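Local coordinates for cell wall surface anchor family protein (Streptococcus pneumoniae, PDB 4OQ1) that is an ancillary pilin of the pneumococcal pilus and probably helps anchor the pilus to the cell wall, at residues V31-N36 and P136-A141; E35-V40 and L94-E99. The protein carries 3 engineered substitutions. All coordinates share one frame; numbering follows the deposited sequence.

Contact 1: residues V31-N36 and P136-A141; sequences VLQLEN and PLVIVA
V31 and Q33 make all four hydrogen bonds that tie V31-N36 to P136-A141, and all four run between backbone atoms in parallel register. V31 N gives its hydrogen to L137 O at 2.8 Å, nearly straight at 174°, and V31 O takes the N-H of I139. Two residues on, Q33 N reaches I139 O at 3.0 Å, tilted somewhat from that carbonyl plane, and Q33 O receives the N-H of A141. I139 O is also approached by L32 CA at 3.3 Å, a CA-H...O contact that gives this carbonyl a second, weaker neighbour.

Side chains pair on both faces of the sheet. On the face of V31, Q33, V138 and V140, the two methyls of V31 divide the work: CG2, anti to the carbonyl carbon, packs 3.6 Å from P136 CG, while CG1 lies beside V138 CG1. The extended Q33 crosses V138 and V140 at a slant. Its OE1 stands 3.5 Å from V140 CG2, its NE2 passes V138 CG1, and the polar partner of that NE2 is Q97, just ahead of strand 98-103. On the other face L32 and I139 lie side by side and point the same way, CD2 of L32 touching I139 CB at 3.9 Å. F125 and F127 of strand 120-129 pack against L32 and I139 respectively.

The strand axes are 4.8 Å apart and 20° from parallel. This is a parallel edge pair in an otherwise antiparallel sheet: the first and last strands of the N-terminal domain are paired, with 137-140 outermost.

Contact 2: residues E35-V40 and L94-E99; sequences ENYQEV and LENQIE
Y37 OH hydrogen-bonds to L94 O at 2.7 Å, the hydroxyl standing above the carbonyl plane rather than in it. Q97 O is also close, 3.0 Å from Y37 OH, the two oxygens standing at roughly a right angle about it. CG of Y37 is anti to the backbone N (chi1 -179°), and its CB points toward 94-99. One ring face is covered by the peptide joining N96 and Q97: N96 C and Q97 N both sit 3.4 Å above the ring plane, offset toward the rim. Around the edge, Y37 CE2 meets E95 O. On the other side of the ring, Y37 CE1 lies 4.0 Å from I98 CG1.

Q38 supplies the second polar link. Its chain bends at chi2 (-51°), and NE2 gives a hydrogen to E95 O at 3.1 Å, with an N-H...O angle of 157° and the acceptor close to the amide plane. E95 O is thus touched by the Y37 ring edge as well as bonded by the Q38 amide.

The contact joins the start of helix 37-42 to the turn between strands 85-93 and 98-103. F93, at the end of the first of these strands, packs against both Y37 and I98.

In the fold
Both contacts belong to the N-terminal domain, and their centres lie 9 Å apart. They start from one run of chain: strand 28-33 makes contact 1, and the helix that follows it, 37-42, carries contact 2, with E35 and N36 common to both ranges. Strand 28-33 is held between 137-140 on one side and 98-103 on the other, so the two contacts meet across it. L32 O and I98 N, 3.0 Å apart, probably form a hydrogen bond, as do Q33 NE2 and Q97 OE1 at 2.9 Å. V31 CG1 packs against Q97 CD at 3.5 Å. Contact 1 closes the sheet's outer edge; contact 2 fixes the helix after the same strand against the turn leading into 98-103.

Contact 1: residues V31-N36 and P136-A141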
loop_
_atom_site.group_PDB
_atom_site.type_symbol
_atom_site.label_atom_id
_atom_site.label_comp_id
_atom_site.label_asym_id
_atom_site.label_seq_id
_atom_site.Cartn_x
_atom_site.Cartn_y
_atom_site.Cartn_z
ATOM N N VAL A 31 -27.523 2.337 -23.230
ATOM C CA VAL A 31 -27.092 2.108 -21.824
ATOM C C VAL A 31 -25.840 1.139 -21.869
ATOM O O VAL A 31 -25.882 0.091 -22.569
ATOM C CB VAL A 31 -28.299 1.478 -21.020
ATOM C CG1 VAL A 31 -27.872 0.755 -19.762
ATOM C CG2 VAL A 31 -29.338 2.532 -20.646
ATOM N N LEU A 32 -24.725 1.564 -21.251
ATOM C CA LEU A 32 -23.501 0.776 -21.136
ATOM C C LEU A 32 -23.273 0.416 -19.663
ATOM O O LEU A 32 -23.219 1.250 -18.790
ATOM C CB LEU A 32 -22.289 1.569 -21.659
ATOM C CG LEU A 32 -22.343 1.852 -23.167
ATOM C CD1 LEU A 32 -21.312 2.816 -23.638
ATOM C CD2 LEU A 32 -22.202 0.550 -23.941
ATOM N N GLN A 33 -23.157 -0.866 -19.381
ATOM C CA GLN A 33 -22.813 -1.315 -18.055
ATOM C C GLN A 33 -21.345 -1.764 -18.136
ATOM O O GLN A 33 -20.917 -2.367 -19.119
ATOM C CB GLN A 33 -23.801 -2.417 -17.656
ATOM C CG GLN A 33 -25.205 -1.911 -17.395
ATOM C CD GLN A 33 -26.298 -2.977 -17.439
ATOM O OE1 GLN A 33 -26.041 -4.167 -17.644
ATOM N NE2 GLN A 33 -27.529 -2.559 -17.185
ATOM N N LEU A 34 -20.552 -1.438 -17.119
ATOM C CA LEU A 34 -19.121 -1.694 -17.146
ATOM C C LEU A 34 -18.669 -2.624 -16.009
ATOM O O LEU A 34 -19.335 -2.694 -14.940
ATOM C CB LEU A 34 -18.359 -0.406 -16.993
ATOM C CG LEU A 34 -18.720 0.741 -17.918
ATOM C CD1 LEU A 34 -17.786 1.868 -17.610
ATOM C CD2 LEU A 34 -18.660 0.372 -19.410
ATOM N N GLU A 35 -17.506 -3.208 -16.200
ATOM C CA GLU A 35 -16.811 -3.937 -15.141
ATOM C C GLU A 35 -16.348 -2.903 -14.073
ATOM O O GLU A 35 -15.780 -1.841 -14.386
ATOM C CB GLU A 35 -15.619 -4.674 -15.708
ATOM C CG GLU A 35 -15.896 -5.700 -16.858
ATOM C CD GLU A 35 -14.629 -6.200 -17.549
ATOM O OE1 GLU A 35 -13.503 -6.122 -17.036
ATOM O OE2 GLU A 35 -14.695 -6.778 -18.656
ATOM N N ASN A 36 -16.600 -3.224 -12.799
ATOM C CA ASN A 36 -16.016 -2.483 -11.683
ATOM C C ASN A 36 -16.536 -1.067 -11.805
ATOM O O ASN A 36 -15.803 -0.118 -11.528
ATOM C CB ASN A 36 -14.472 -2.525 -11.749
ATOM C CG ASN A 36 -13.782 -2.238 -10.376
ATOM O OD1 ASN A 36 -14.372 -2.433 -9.365
ATOM N ND2 ASN A 36 -12.549 -1.746 -10.398
ATOM N N PRO A 136 -34.291 1.755 -23.587
ATOM C CA PRO A 136 -32.955 1.900 -24.240
ATOM C C PRO A 136 -32.380 0.547 -24.743
ATOM O O PRO A 136 -32.865 -0.542 -24.398
ATOM C CB PRO A 136 -32.103 2.420 -23.106
ATOM C CG PRO A 136 -32.622 1.644 -21.947
ATOM C CD PRO A 136 -34.130 1.436 -22.159
ATOM N N LEU A 137 -31.376 0.630 -25.608
ATOM C CA LEU A 137 -30.560 -0.538 -25.909
ATOM C C LEU A 137 -29.557 -0.708 -24.737
ATOM O O LEU A 137 -28.921 0.215 -24.370
ATOM C CB LEU A 137 -29.794 -0.274 -27.219
ATOM C CG LEU A 137 -28.969 -1.430 -27.702
ATOM C CD1 LEU A 137 -29.767 -2.716 -27.976
ATOM C CD2 LEU A 137 -28.265 -1.021 -28.944
ATOM N N VAL A 138 -29.387 -1.915 -24.236
ATOM C CA VAL A 138 -28.480 -2.231 -23.107
ATOM C C VAL A 138 -27.317 -3.106 -23.556
ATOM O O VAL A 138 -27.522 -4.221 -23.984
ATOM C CB VAL A 138 -29.211 -3.003 -21.967
ATOM C CG1 VAL A 138 -28.263 -3.247 -20.826
ATOM C CG2 VAL A 138 -30.466 -2.233 -21.525
ATOM N N ILE A 139 -26.104 -2.605 -23.449
ATOM C CA ILE A 139 -24.910 -3.388 -23.712
ATOM C C ILE A 139 -23.984 -3.452 -22.483
ATOM O O ILE A 139 -23.628 -2.437 -21.910
ATOM C CB ILE A 139 -24.107 -2.768 -24.842
ATOM C CG1 ILE A 139 -24.899 -2.990 -26.127
ATOM C CG2 ILE A 139 -22.691 -3.341 -24.935
ATOM C CD1 ILE A 139 -24.302 -2.429 -27.341
ATOM N N VAL A 140 -23.556 -4.664 -22.167
ATOM C CA VAL A 140 -22.633 -4.913 -21.072
ATOM C C VAL A 140 -21.227 -4.980 -21.720
ATOM O O VAL A 140 -20.886 -5.982 -22.348
ATOM C CB VAL A 140 -22.959 -6.223 -20.310
ATOM C CG1 VAL A 140 -22.093 -6.349 -19.073
ATOM C CG2 VAL A 140 -24.423 -6.364 -19.911
ATOM N N ALA A 141 -20.425 -3.928 -21.585
ATOM C CA ALA A 141 -19.216 -3.804 -22.430
ATOM C C ALA A 141 -18.005 -4.495 -21.794
ATOM O O ALA A 141 -17.714 -4.239 -20.618
ATOM C CB ALA A 141 -18.885 -2.335 -22.569
#

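Contact 2: residues E35-V40 and L94-E99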
loop_
_atom_site.group_PDB
_atom_site.type_symbol
_atom_site.label_atom_id
_atom_site.label_comp_id
_atom_site.label_asym_id
_atom_site.label_seq_id
_atom_site.Cartn_x
_atom_site.Cartn_y
_atom_site.Cartn_z
ATOM N N GLU A 35 -17.506 -3.208 -16.200
ATOM C CA GLU A 35 -16.811 -3.937 -15.141
ATOM C C GLU A 35 -16.348 -2.903 -14.073
ATOM O O GLU A 35 -15.780 -1.841 -14.386
ATOM C CB GLU A 35 -15.619 -4.674 -15.708
ATOM C CG GLU A 35 -15.896 -5.700 -16.858
ATOM C CD GLU A 35 -14.629 -6.200 -17.549
ATOM O OE1 GLU A 35 -13.503 -6.122 -17.036
ATOM O OE2 GLU A 35 -14.695 -6.778 -18.656
ATOM N N ASN A 36 -16.600 -3.224 -12.799
ATOM C CA ASN A 36 -16.016 -2.483 -11.683
ATOM C C ASN A 36 -16.536 -1.067 -11.805
ATOM O O ASN A 36 -15.803 -0.118 -11.528
ATOM C CB ASN A 36 -14.472 -2.525 -11.749
ATOM C CG ASN A 36 -13.782 -2.238 -10.376
ATOM O OD1 ASN A 36 -14.372 -2.433 -9.365
ATOM N ND2 ASN A 36 -12.549 -1.746 -10.398
ATOM N N TYR A 37 -17.817 -0.946 -12.204
ATOM C CA TYR A 37 -18.419 0.306 -12.561
ATOM C C TYR A 37 -18.243 1.370 -11.466
ATOM O O TYR A 37 -17.779 2.421 -11.761
ATOM C CB TYR A 37 -19.922 0.193 -12.890
ATOM C CG TYR A 37 -20.557 1.520 -13.282
ATOM C CD1 TYR A 37 -20.407 2.049 -14.604
ATOM C CD2 TYR A 37 -21.249 2.298 -12.353
ATOM C CE1 TYR A 37 -20.973 3.252 -14.959
ATOM C CE2 TYR A 37 -21.786 3.525 -12.708
ATOM C CZ TYR A 37 -21.675 4.001 -13.989
ATOM O OH TYR A 37 -22.229 5.236 -14.348
ATOM N N GLN A 38 -18.657 1.087 -10.210
ATOM C CA GLN A 38 -18.592 2.108 -9.109
ATOM C C GLN A 38 -17.228 2.673 -8.937
ATOM O O GLN A 38 -17.076 3.873 -8.865
ATOM C CB GLN A 38 -19.009 1.581 -7.732
ATOM C CG GLN A 38 -20.251 0.699 -7.690
ATOM C CD GLN A 38 -21.439 1.298 -8.394
ATOM O OE1 GLN A 38 -22.129 0.632 -9.184
ATOM N NE2 GLN A 38 -21.715 2.550 -8.086
ATOM N N GLU A 39 -16.242 1.800 -8.819
ATOM C CA GLU A 39 -14.847 2.250 -8.668
ATOM C C GLU A 39 -14.290 3.074 -9.830
ATOM O O GLU A 39 -13.605 4.028 -9.628
ATOM C CB GLU A 39 -13.916 1.043 -8.403
ATOM C CG GLU A 39 -12.470 1.438 -8.010
ATOM C CD GLU A 39 -11.602 0.278 -7.531
ATOM O OE1 GLU A 39 -11.102 -0.491 -8.382
ATOM O OE2 GLU A 39 -11.392 0.113 -6.297
ATOM N N VAL A 40 -14.498 2.623 -11.059
ATOM C CA VAL A 40 -14.123 3.426 -12.221
ATOM C C VAL A 40 -14.734 4.795 -12.127
ATOM O O VAL A 40 -14.039 5.798 -12.243
ATOM C CB VAL A 40 -14.654 2.771 -13.538
ATOM C CG1 VAL A 40 -14.484 3.701 -14.691
ATOM C CG2 VAL A 40 -14.002 1.398 -13.777
ATOM N N LEU A 94 -24.536 7.705 -14.702
ATOM C CA LEU A 94 -25.519 7.575 -13.657
ATOM C C LEU A 94 -25.021 6.608 -12.561
ATOM O O LEU A 94 -23.846 6.297 -12.506
ATOM C CB LEU A 94 -26.859 7.116 -14.260
ATOM C CG LEU A 94 -27.459 7.933 -15.409
ATOM C CD1 LEU A 94 -28.836 7.425 -15.762
ATOM C CD2 LEU A 94 -27.564 9.417 -15.058
ATOM N N GLU A 95 -25.907 6.107 -11.701
ATOM C CA GLU A 95 -25.478 5.378 -10.474
ATOM C C GLU A 95 -24.856 3.994 -10.693
ATOM O O GLU A 95 -23.841 3.642 -10.065
ATOM C CB GLU A 95 -26.654 5.238 -9.467
ATOM C CG GLU A 95 -27.400 6.530 -9.145
ATOM C CD GLU A 95 -28.515 6.834 -10.134
ATOM O OE1 GLU A 95 -29.591 6.194 -10.029
ATOM O OE2 GLU A 95 -28.327 7.722 -11.015
ATOM N N ASN A 96 -25.491 3.158 -11.520
ATOM C CA ASN A 96 -24.899 1.851 -11.799
ATOM C C ASN A 96 -24.619 1.616 -13.312
ATOM O O ASN A 96 -24.173 0.520 -13.664
ATOM C CB ASN A 96 -25.801 0.729 -11.270
ATOM C CG ASN A 96 -25.078 -0.606 -11.151
ATOM O OD1 ASN A 96 -23.881 -0.657 -10.961
ATOM N ND2 ASN A 96 -25.801 -1.684 -11.316
ATOM N N GLN A 97 -24.846 2.646 -14.132
ATOM C CA GLN A 97 -24.689 2.545 -15.629
ATOM C C GLN A 97 -24.581 3.901 -16.351
ATOM O O GLN A 97 -24.864 4.982 -15.812
ATOM C CB GLN A 97 -25.816 1.663 -16.189
ATOM C CG GLN A 97 -27.203 2.282 -16.204
ATOM C CD GLN A 97 -28.353 1.279 -16.350
ATOM O OE1 GLN A 97 -28.184 0.070 -16.221
ATOM N NE2 GLN A 97 -29.557 1.798 -16.597
ATOM N N ILE A 98 -24.113 3.856 -17.600
ATOM C CA ILE A 98 -23.901 5.030 -18.431
ATOM C C ILE A 98 -25.089 5.066 -19.336
ATOM O O ILE A 98 -25.628 3.998 -19.729
ATOM C CB ILE A 98 -22.613 4.940 -19.332
ATOM C CG1 ILE A 98 -21.359 5.082 -18.533
ATOM C CG2 ILE A 98 -22.560 5.988 -20.428
ATOM C CD1 ILE A 98 -20.244 4.247 -19.111
ATOM N N GLU A 99 -25.530 6.271 -19.643
ATOM C CA GLU A 99 -26.447 6.548 -20.787
ATOM C C GLU A 99 -25.775 7.415 -21.829
ATOM O O GLU A 99 -25.067 8.377 -21.512
ATOM C CB GLU A 99 -27.769 7.233 -20.421
ATOM C CG GLU A 99 -28.776 6.331 -19.755
ATOM C CD GLU A 99 -29.991 7.115 -19.255
ATOM O OE1 GLU A 99 -30.075 8.367 -19.437
ATOM O OE2 GLU A 99 -30.865 6.476 -18.669
#